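Local coordinates for proteasome protein (Corynebacterium glutamicum ATCC 13032, PDB 2P90), which is of unknown function but belongs to the PAC2 family, whose members include proteasome assembly chaperones, suggesting a related role, at the interface of chains A and B. Coordinates in Å, arbitrary orientation; residue numbers count along the deposited sequence, not the author numbering. Chains: chain A/B, Hypothetical protein Cgl1923.

The interface of chains A and B. Residues chain A 73-75; chain B 35, 116, 175-177.
With CG beside its backbone N (chi1 -41°) and further bends at chi2 and chi3, A:Arg73 carries its guanidinium group past B:Gly177 O to B:Tyr35, whose CG stands anti to the backbone N (chi1 175°) and whose ring, tilted 41° to the guanidinium, lays CD1 over one face of it. The arginine grips a backbone carbonyl side-on. A:Arg73 NE donates to B:Gly177 O over 2.8 Å, nearly straight and close to the C=O axis, and A:Arg73 NH2 reaches the same oxygen at 3.2 Å in a more bent bond that lies on a lone pair. Arginine suits this place because two neighbouring N-H groups in one plane can share an acceptor, which fixes the rotation of the guanidinium. The lack of a side chain on B:Gly177 may allow the close approach of the main chains, and its N makes a weak bond back to A:Arg73 O. Proline suits the neighbouring position as a stiff apolar surface: B:Pro176 CB meets A:Arg73 CB at 3.9 Å. A:Arg73 NH2 also lies 3.7 Å from B:Trp116 CH2, a little off the indole plane, while A:Pro74 CD approaches B:Trp116 CZ3 obliquely from the other side. The patch is small (151 Å² hidden in all) and mixes polar and apolar contacts, one part of an interface between identical chains that may or may not form outside the crystal. B:Tyr35 uses both ends of its ring: B:Tyr35 CD1 lies 3.4 Å from A:Arg73 CZ. The phenol hydroxyl, B:Tyr35 OH, donates to B:Pro176 O at 2.6 Å.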
ATOM      1  N   ARG A  73       6.303   7.218   3.631  1.00 41.40           N
ATOM      2  CA  ARG A  73       7.753   7.376   3.955  1.00 41.79           C
ATOM      3  C   ARG A  73       8.074   8.878   4.206  1.00 42.21           C
ATOM      4  O   ARG A  73       8.745   9.527   3.393  1.00 40.66           O
ATOM      5  CB  ARG A  73       8.715   6.704   2.922  1.00 41.37           C
ATOM      6  CG  ARG A  73       8.330   5.309   2.376  1.00 43.29           C
ATOM      7  CD  ARG A  73       9.487   4.326   2.000  1.00 40.98           C
ATOM      8  NE  ARG A  73       9.991   3.886   3.275  1.00 43.21           N
ATOM      9  CZ  ARG A  73      10.061   2.653   3.762  1.00 37.70           C
ATOM     10  NH1 ARG A  73       9.805   1.570   3.056  1.00 32.96           N
ATOM     11  NH2 ARG A  73      10.482   2.544   5.015  1.00 39.15           N
ATOM     12  N   PRO A  74       7.507   9.445   5.294  1.00 42.81           N
ATOM     13  CA  PRO A  74       7.727  10.855   5.588  1.00 44.23           C
ATOM     14  C   PRO A  74       9.226  11.197   5.756  1.00 45.50           C
ATOM     15  O   PRO A  74       9.953  10.519   6.478  1.00 45.33           O
ATOM     16  CB  PRO A  74       6.916  11.102   6.874  1.00 43.99           C
ATOM     17  CG  PRO A  74       6.609   9.819   7.413  1.00 43.52           C
ATOM     18  CD  PRO A  74       6.620   8.821   6.291  1.00 42.93           C
ATOM     19  N   VAL A  75       9.634  12.247   5.042  1.00 46.68           N
ATOM     20  CA  VAL A  75      11.014  12.615   4.782  1.00 47.48           C
ATOM     21  C   VAL A  75      11.820  12.863   6.061  1.00 47.11           C
ATOM     22  O   VAL A  75      11.352  13.491   7.028  1.00 46.16           O
ATOM     23  CB  VAL A  75      11.052  13.856   3.875  1.00 47.90           C
ATOM     24  CG1 VAL A  75      12.412  14.461   3.884  1.00 51.40           C
ATOM     25  CG2 VAL A  75      10.689  13.453   2.438  1.00 49.81           C
TER
ATOM     26  N   TYR B  35      13.038  -1.631   3.343  1.00 39.45           N
ATOM     27  CA  TYR B  35      13.423  -0.244   3.144  1.00 39.31           C
ATOM     28  C   TYR B  35      14.686  -0.081   2.305  1.00 39.93           C
ATOM     29  O   TYR B  35      14.629   0.473   1.197  1.00 41.17           O
ATOM     30  CB  TYR B  35      13.574   0.462   4.497  1.00 38.58           C
ATOM     31  CG  TYR B  35      14.096   1.860   4.361  1.00 38.51           C
ATOM     32  CD1 TYR B  35      13.415   2.808   3.564  1.00 36.98           C
ATOM     33  CD2 TYR B  35      15.275   2.248   4.985  1.00 35.21           C
ATOM     34  CE1 TYR B  35      13.872   4.105   3.422  1.00 35.61           C
ATOM     35  CE2 TYR B  35      15.765   3.567   4.831  1.00 35.72           C
ATOM     36  CZ  TYR B  35      15.048   4.481   4.059  1.00 37.38           C
ATOM     37  OH  TYR B  35      15.504   5.777   3.911  1.00 39.03           O
ATOM     38  N   TRP B 116       4.257   3.266  12.984  1.00 35.32           N
ATOM     39  CA  TRP B 116       5.657   3.573  13.288  1.00 35.34           C
ATOM     40  C   TRP B 116       5.882   4.223  14.693  1.00 35.81           C
ATOM     41  O   TRP B 116       6.864   3.904  15.349  1.00 35.65           O
ATOM     42  CB  TRP B 116       6.279   4.412  12.184  1.00 34.29           C
ATOM     43  CG  TRP B 116       6.598   3.651  10.906  1.00 34.50           C
ATOM     44  CD1 TRP B 116       6.302   2.318  10.596  1.00 33.78           C
ATOM     45  CD2 TRP B 116       7.239   4.185   9.760  1.00 32.09           C
ATOM     46  NE1 TRP B 116       6.737   2.019   9.321  1.00 32.91           N
ATOM     47  CE2 TRP B 116       7.312   3.143   8.787  1.00 33.20           C
ATOM     48  CE3 TRP B 116       7.746   5.449   9.439  1.00 32.34           C
ATOM     49  CZ2 TRP B 116       7.893   3.338   7.533  1.00 33.43           C
ATOM     50  CZ3 TRP B 116       8.308   5.644   8.169  1.00 32.04           C
ATOM     51  CH2 TRP B 116       8.375   4.600   7.245  1.00 33.70           C
ATOM     52  N   VAL B 175      16.278  11.862   2.992  1.00 53.71           N
ATOM     53  CA  VAL B 175      15.932  10.505   2.528  1.00 50.88           C
ATOM     54  C   VAL B 175      14.440  10.163   2.791  1.00 48.79           C
ATOM     55  O   VAL B 175      13.798  10.808   3.611  1.00 47.52           O
ATOM     56  CB  VAL B 175      16.907   9.417   3.108  1.00 50.82           C
ATOM     57  CG1 VAL B 175      18.367   9.733   2.745  1.00 50.49           C
ATOM     58  CG2 VAL B 175      16.759   9.251   4.618  1.00 50.26           C
ATOM     59  N   PRO B 176      13.879   9.175   2.059  1.00 47.28           N
ATOM     60  CA  PRO B 176      12.530   8.769   2.463  1.00 45.87           C
ATOM     61  C   PRO B 176      12.574   8.125   3.876  1.00 45.21           C
ATOM     62  O   PRO B 176      13.555   7.441   4.247  1.00 45.12           O
ATOM     63  CB  PRO B 176      12.092   7.798   1.347  1.00 45.55           C
ATOM     64  CG  PRO B 176      13.057   8.109   0.126  1.00 46.62           C
ATOM     65  CD  PRO B 176      14.361   8.441   0.868  1.00 46.72           C
ATOM     66  N   GLY B 177      11.551   8.392   4.671  1.00 43.06           N
ATOM     67  CA  GLY B 177      11.523   7.896   6.019  1.00 41.89           C
ATOM     68  C   GLY B 177      11.388   6.394   6.123  1.00 41.13           C
ATOM     69  O   GLY B 177      10.918   5.716   5.186  1.00 40.03           O
TER